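Local coordinates for RabGDI protein (Plasmodium falciparum 3D7, PDB 3P1W), which probably acts as a Rab GDP-dissociation inhibitor, one of a family of proteins that hold prenylated Rab GTPases in their GDP-bound state and carry them between membranes and cytosol, at residues 164-167 / 168-171; 200-203 / 204-207; 231-234 / 235-239. All coordinates share one frame; numbering follows the deposited sequence.

Contact 1 of 3, residues 164-167 / 168-171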
# COMPACT_ATOMS: atom_id res chain seq x y z
N CYS A 164 19.59 21.09 -1.22
CA CYS A 164 18.52 20.20 -1.67
C CYS A 164 18.00 20.59 -3.06
O CYS A 164 17.70 19.73 -3.88
CB CYS A 164 17.37 20.16 -0.66
SG CYS A 164 16.38 18.68 -0.82
N LYS A 165 17.94 21.90 -3.34
CA LYS A 165 17.58 22.37 -4.69
C LYS A 165 18.56 21.80 -5.71
O LYS A 165 18.15 21.30 -6.75
CB LYS A 165 17.54 23.91 -4.79
CG LYS A 165 17.31 24.45 -6.24
CD LYS A 165 17.65 25.96 -6.43
CE LYS A 165 19.10 26.35 -6.09
NZ LYS A 165 19.96 26.83 -7.25
N ASN A 166 19.85 21.86 -5.39
CA ASN A 166 20.90 21.36 -6.28
C ASN A 166 20.76 19.86 -6.49
O ASN A 166 20.91 19.34 -7.60
CB ASN A 166 22.30 21.70 -5.74
CG ASN A 166 22.62 23.20 -5.78
OD1 ASN A 166 22.19 23.93 -6.68
ND2 ASN A 166 23.39 23.66 -4.79
N PHE A 167 20.42 19.15 -5.41
CA PHE A 167 20.20 17.72 -5.49
C PHE A 167 19.04 17.39 -6.42
O PHE A 167 19.16 16.56 -7.30
CB PHE A 167 19.97 17.14 -4.10
CG PHE A 167 19.70 15.67 -4.10
CD1 PHE A 167 20.68 14.78 -4.50
CD2 PHE A 167 18.47 15.18 -3.71
CE1 PHE A 167 20.44 13.41 -4.51
CE2 PHE A 167 18.22 13.81 -3.71
CZ PHE A 167 19.22 12.93 -4.12
N TYR A 168 17.90 18.05 -6.22
CA TYR A 168 16.75 17.81 -7.09
C TYR A 168 17.03 18.17 -8.55
O TYR A 168 16.59 17.47 -9.46
CB TYR A 168 15.52 18.55 -6.58
CG TYR A 168 14.76 17.82 -5.47
CD1 TYR A 168 15.08 16.52 -5.07
CD2 TYR A 168 13.67 18.42 -4.87
CE1 TYR A 168 14.35 15.87 -4.07
CE2 TYR A 168 12.95 17.79 -3.88
CZ TYR A 168 13.28 16.52 -3.48
OH TYR A 168 12.51 15.91 -2.48
N GLN A 169 17.75 19.26 -8.78
CA GLN A 169 18.16 19.61 -10.14
C GLN A 169 18.98 18.48 -10.77
O GLN A 169 18.68 18.04 -11.88
CB GLN A 169 18.93 20.94 -10.17
CG GLN A 169 18.03 22.14 -9.97
CD GLN A 169 18.80 23.45 -9.95
OE1 GLN A 169 20.00 23.47 -10.22
NE2 GLN A 169 18.12 24.54 -9.62
N TYR A 170 19.97 17.99 -10.03
CA TYR A 170 20.78 16.85 -10.48
C TYR A 170 19.94 15.63 -10.84
O TYR A 170 20.09 15.07 -11.93
CB TYR A 170 21.80 16.47 -9.40
CG TYR A 170 22.69 15.28 -9.75
CD1 TYR A 170 23.71 15.39 -10.70
CD2 TYR A 170 22.55 14.06 -9.09
CE1 TYR A 170 24.54 14.30 -11.01
CE2 TYR A 170 23.36 12.97 -9.38
CZ TYR A 170 24.37 13.10 -10.34
OH TYR A 170 25.16 12.00 -10.61
N VAL A 171 19.06 15.21 -9.93
CA VAL A 171 18.24 14.01 -10.15
C VAL A 171 17.31 14.21 -11.35
O VAL A 171 17.09 13.30 -12.15
CB VAL A 171 17.39 13.64 -8.90
CG1 VAL A 171 16.52 12.42 -9.18
CG2 VAL A 171 18.29 13.40 -7.71

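Contact 2 of 3, residues 200-203 / 204-207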
# COMPACT_ATOMS: atom_id res chain seq x y z
N ASN A 200 26.40 17.25 0.19
CA ASN A 200 26.49 17.73 1.57
C ASN A 200 25.12 17.87 2.24
O ASN A 200 24.87 18.83 2.98
CB ASN A 200 27.29 19.04 1.63
CG ASN A 200 28.24 19.10 2.82
OD1 ASN A 200 27.90 18.67 3.92
ND2 ASN A 200 29.43 19.63 2.59
N LEU A 201 24.23 16.91 1.98
CA LEU A 201 22.90 16.90 2.63
C LEU A 201 23.01 16.40 4.08
O LEU A 201 23.74 15.46 4.34
CB LEU A 201 21.93 16.04 1.82
CG LEU A 201 21.66 16.45 0.37
CD1 LEU A 201 20.55 15.61 -0.23
CD2 LEU A 201 21.31 17.93 0.23
N CYS A 202 22.27 17.04 5.00
CA CYS A 202 22.26 16.62 6.42
C CYS A 202 21.29 15.45 6.71
O CYS A 202 20.49 15.06 5.86
CB CYS A 202 21.90 17.80 7.32
SG CYS A 202 20.16 18.18 7.35
N GLN A 203 21.36 14.92 7.94
CA GLN A 203 20.69 13.70 8.29
C GLN A 203 19.16 13.80 8.15
O GLN A 203 18.55 12.91 7.58
CB GLN A 203 21.07 13.25 9.72
CG GLN A 203 20.45 11.91 10.16
CD GLN A 203 20.57 10.82 9.09
OE1 GLN A 203 21.62 10.67 8.46
NE2 GLN A 203 19.49 10.05 8.89
N LEU A 204 18.57 14.88 8.65
CA LEU A 204 17.14 15.10 8.52
C LEU A 204 16.70 15.17 7.06
O LEU A 204 15.63 14.67 6.70
CB LEU A 204 16.72 16.37 9.29
CG LEU A 204 16.73 16.22 10.82
CD1 LEU A 204 16.64 17.61 11.52
CD2 LEU A 204 15.63 15.27 11.30
N THR A 205 17.55 15.73 6.20
CA THR A 205 17.25 15.74 4.76
C THR A 205 17.23 14.33 4.19
O THR A 205 16.31 13.96 3.46
CB THR A 205 18.26 16.58 3.98
OG1 THR A 205 18.35 17.86 4.60
CG2 THR A 205 17.83 16.75 2.51
N ILE A 206 18.27 13.57 4.53
CA ILE A 206 18.39 12.16 4.16
C ILE A 206 17.17 11.37 4.65
O ILE A 206 16.62 10.53 3.92
CB ILE A 206 19.71 11.55 4.73
CG1 ILE A 206 20.92 12.14 3.97
CG2 ILE A 206 19.71 10.03 4.60
CD1 ILE A 206 22.27 11.98 4.68
N ASP A 207 16.73 11.67 5.86
CA ASP A 207 15.55 11.04 6.43
C ASP A 207 14.32 11.16 5.56
O ASP A 207 13.68 10.14 5.26
CB ASP A 207 15.23 11.62 7.80
CG ASP A 207 16.25 11.26 8.84
OD1 ASP A 207 17.07 10.36 8.58
OD2 ASP A 207 16.22 11.92 9.92

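Contact 3 of 3, residues 231-234 / 235-239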
# COMPACT_ATOMS: atom_id res chain seq x y z
N GLU A 231 16.75 6.40 -9.24
CA GLU A 231 15.61 6.07 -10.10
C GLU A 231 14.30 6.28 -9.36
O GLU A 231 13.34 6.79 -9.92
CB GLU A 231 15.69 4.61 -10.59
CG GLU A 231 16.75 4.35 -11.63
CD GLU A 231 16.39 4.85 -13.03
OE1 GLU A 231 15.49 5.70 -13.17
OE2 GLU A 231 17.03 4.39 -13.99
N ARG A 232 14.28 5.89 -8.10
CA ARG A 232 13.08 6.01 -7.29
C ARG A 232 12.74 7.46 -6.98
O ARG A 232 11.59 7.88 -7.07
CB ARG A 232 13.25 5.22 -5.99
CG ARG A 232 13.22 3.71 -6.21
CD ARG A 232 13.67 2.98 -4.99
NE ARG A 232 12.66 3.01 -3.94
CZ ARG A 232 11.64 2.16 -3.83
NH1 ARG A 232 11.46 1.17 -4.71
NH2 ARG A 232 10.79 2.29 -2.83
N ILE A 233 13.76 8.24 -6.63
CA ILE A 233 13.58 9.68 -6.40
C ILE A 233 13.12 10.35 -7.68
O ILE A 233 12.14 11.09 -7.68
CB ILE A 233 14.85 10.35 -5.81
CG1 ILE A 233 15.15 9.74 -4.44
CG2 ILE A 233 14.65 11.87 -5.66
CD1 ILE A 233 16.38 10.30 -3.74
N LYS A 234 13.78 10.04 -8.80
CA LYS A 234 13.33 10.58 -10.09
C LYS A 234 11.89 10.19 -10.41
O LYS A 234 11.12 11.02 -10.88
CB LYS A 234 14.26 10.14 -11.24
CG LYS A 234 14.12 11.04 -12.45
CD LYS A 234 15.18 10.77 -13.51
CE LYS A 234 14.99 9.41 -14.15
NZ LYS A 234 13.59 9.20 -14.62
N LEU A 235 11.54 8.94 -10.14
CA LEU A 235 10.17 8.46 -10.38
C LEU A 235 9.13 9.23 -9.57
O LEU A 235 8.07 9.56 -10.10
CB LEU A 235 10.06 6.96 -10.11
CG LEU A 235 8.72 6.30 -10.51
CD1 LEU A 235 8.57 6.18 -12.03
CD2 LEU A 235 8.60 4.94 -9.85
N TYR A 236 9.42 9.49 -8.30
CA TYR A 236 8.54 10.31 -7.47
C TYR A 236 8.34 11.67 -8.15
O TYR A 236 7.22 12.14 -8.37
CB TYR A 236 9.17 10.50 -6.09
CG TYR A 236 8.27 11.15 -5.08
CD1 TYR A 236 7.54 10.38 -4.17
CD2 TYR A 236 8.15 12.53 -5.00
CE1 TYR A 236 6.70 10.97 -3.25
CE2 TYR A 236 7.34 13.12 -4.06
CZ TYR A 236 6.62 12.35 -3.17
OH TYR A 236 5.79 12.95 -2.24
N MET A 237 9.47 12.29 -8.48
CA MET A 237 9.47 13.61 -9.12
C MET A 237 8.67 13.65 -10.44
O MET A 237 7.91 14.59 -10.66
CB MET A 237 10.90 14.07 -9.36
CG MET A 237 11.68 14.34 -8.08
SD MET A 237 13.40 14.79 -8.43
CE MET A 237 13.18 16.44 -9.07
N GLN A 238 8.85 12.64 -11.29
CA GLN A 238 8.10 12.51 -12.55
C GLN A 238 6.61 12.28 -12.32
O GLN A 238 5.77 12.80 -13.06
CB GLN A 238 8.61 11.34 -13.38
CG GLN A 238 9.97 11.54 -14.02
CD GLN A 238 10.46 10.29 -14.76
OE1 GLN A 238 11.24 10.39 -15.70
NE2 GLN A 238 9.99 9.12 -14.33
N SER A 239 6.29 11.49 -11.28
CA SER A 239 4.92 11.09 -10.98
C SER A 239 3.98 12.24 -10.59
O SER A 239 2.77 12.11 -10.74
CB SER A 239 4.90 10.01 -9.88
OG SER A 239 5.60 8.84 -10.30

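Contact 1 of 3, residues 164-167 / 168-171
Phe-167 and Val-171, one helical turn apart, meet by a CH-pi contact: Val-171 CG2 stands 3.9 Å from the centroid of the Phe-167 ring, 17° from the ring normal, displaced toward the rim near CZ. With CG of Phe-167 anti to its own nitrogen (chi1 178°), the ring leaves the helix mainly outward and presents a face to that methyl. A second aromatic contact uses sulfur. Cys-164 SG sits almost straight above a face of the Tyr-168 ring, 8° off its normal, although 4.6 Å from the centroid makes this a loose sulfur-aromatic approach. Between the two pairs the neighbouring rings graze, Phe-167 CD2 lying 3.9 Å from Tyr-168 CD1.

On the polar flank, Lys-165 and Gln-169 run side by side in the same direction. Gln-169 NE2 rests 3.5 Å from Lys-165 CG, so the aliphatic part of the lysine does the touching.

The backbone supplies four i to i+4 bonds, from Tyr-168 N to Cys-164 O through Val-171 N to Phe-167 O, at 2.9 to 3.0 Å. Outside, Tyr-168 OH bonds to Pro-144 O, and Phe-167 meets the Phe-199 ring edge to face. The pattern is that of an amphipathic alpha-helix, 158-173, whose apolar side packs against helices 203-213 and 226-243 in a helical bundle.

Contact 2 of 3, residues 200-203 / 204-207
Leu-201 follows the Schellman turn in which Asn-200, with positive phi, ends helix 192-198, and it makes the first contact with the next helix. Its CD1 lies 4.0 Å from Thr-205 CG2, the two side chains crossing at about a right angle, while Ile-206 CD1 comes 3.8 Å from the carbonyl O of Leu-201. Leu-201 also packs on Phe-167 and Tyr-196, and Ile-206 shares Tyr-196 with it.

Cys-202 is the N-cap residue. Its carbonyl O receives the amide of Ile-206 in a nearly straight bond (N to O 3.0 Å, 168° at the hydrogen), which opens the helical series. Placed between the backbone nitrogen and the carbonyl carbon (chi1 78°), the sulfur turns in over the first turn, and SG comes 3.3 Å from Thr-205 OG1. That hydroxyl has its hydrogen-bonding partner in Glu-160 OE1, which is bonded to the Cys-202 amide as well.

Gln-203 begins the helix proper, its O accepting from Asp-207 N at 2.8 Å. Its side chain bends at chi2, which folds the amide back toward Asp-207, the amide and carboxylate planes standing 60° apart. The modelled separation of 2.5 Å between Gln-203 NE2 and Asp-207 OD1 is very short and badly angled, so the details of this bond are doubtful.

Chemically, the two carboxylates differ in their setting. The negative charge of Glu-160, held at the N-cap amide, would probably be eased by the partly positive pole of helix 203-213, whereas Asp-207, a turn further on, has the Asn-353 amide (ND2 to OD2) and, doubtfully, the Gln-203 amide as partners for its charge.

Contact 3 of 3, residues 231-234 / 235-239
Lys-234 and Gln-238 form the polar part of an i to i+4 contact within one continuous helix, 226-243, whose side chains touch helices 158-173 and 203-213 and, through Leu-235 and Ser-239, strand 96-97. Lys-234 bends at chi3 and chi4, a shape that swings its ammonium group across to the amide of Gln-238: NZ is 2.8 Å from OE1, in a hydrogen bond whose geometry is weak. Gln-238 reaches it with a chain extended beyond CG, and the backbone beneath them is joined by Gln-238 N to Lys-234 O, also 2.8 Å.

The apolar pair is Ile-233 and Met-237. Ile-233 CG2 lies 4.2 Å from Met-237 SD, and Met-237 CG comes closer to the backbone, 3.3 Å from Ile-233 O. These residues belong to the side of the helix that meets Phe-167, Tyr-168 and Val-171, as expected of an amphipathic helix packed in a helical bundle; Ile-233 and Tyr-236 also touch Val-213.

Further along, Leu-235 O is gripped twice by Ser-239, whose N (2.9 Å) and OG (2.6 Å) approach from opposite faces of the carbonyl plane. With OG beside its own backbone nitrogen (chi1 -62°), the hydroxyl folds back onto the helix and bonds from 38° above that plane, away from a lone pair. The guanidinium of Arg-232 has its partners beyond the two segments: NE bonds to Ala-214 O, NH2 forms a salt bridge with Glu-440, and the group makes a cation-pi contact with Tyr-216.

From the N terminus, contact 1 comes first, within helix 158-173; after helix 192-198 and a short loop, contact 2 starts helix 203-213, and contact 3 lies in helix 226-243. The three follow in series, none nesting or crossing, and each is a local turn rather than the closure of a long loop. Contact 1 joins the other two in space: Cys-164 SG is 4.1 Å from Thr-205 CG2 in contact 2, and Val-171 O is 3.5 Å from Lys-234 CD in contact 3. Contacts 2 and 3 do not touch, their nearest atoms lying about 8 Å apart. The three helices probably belong to the helical domain of the Rab GDI fold.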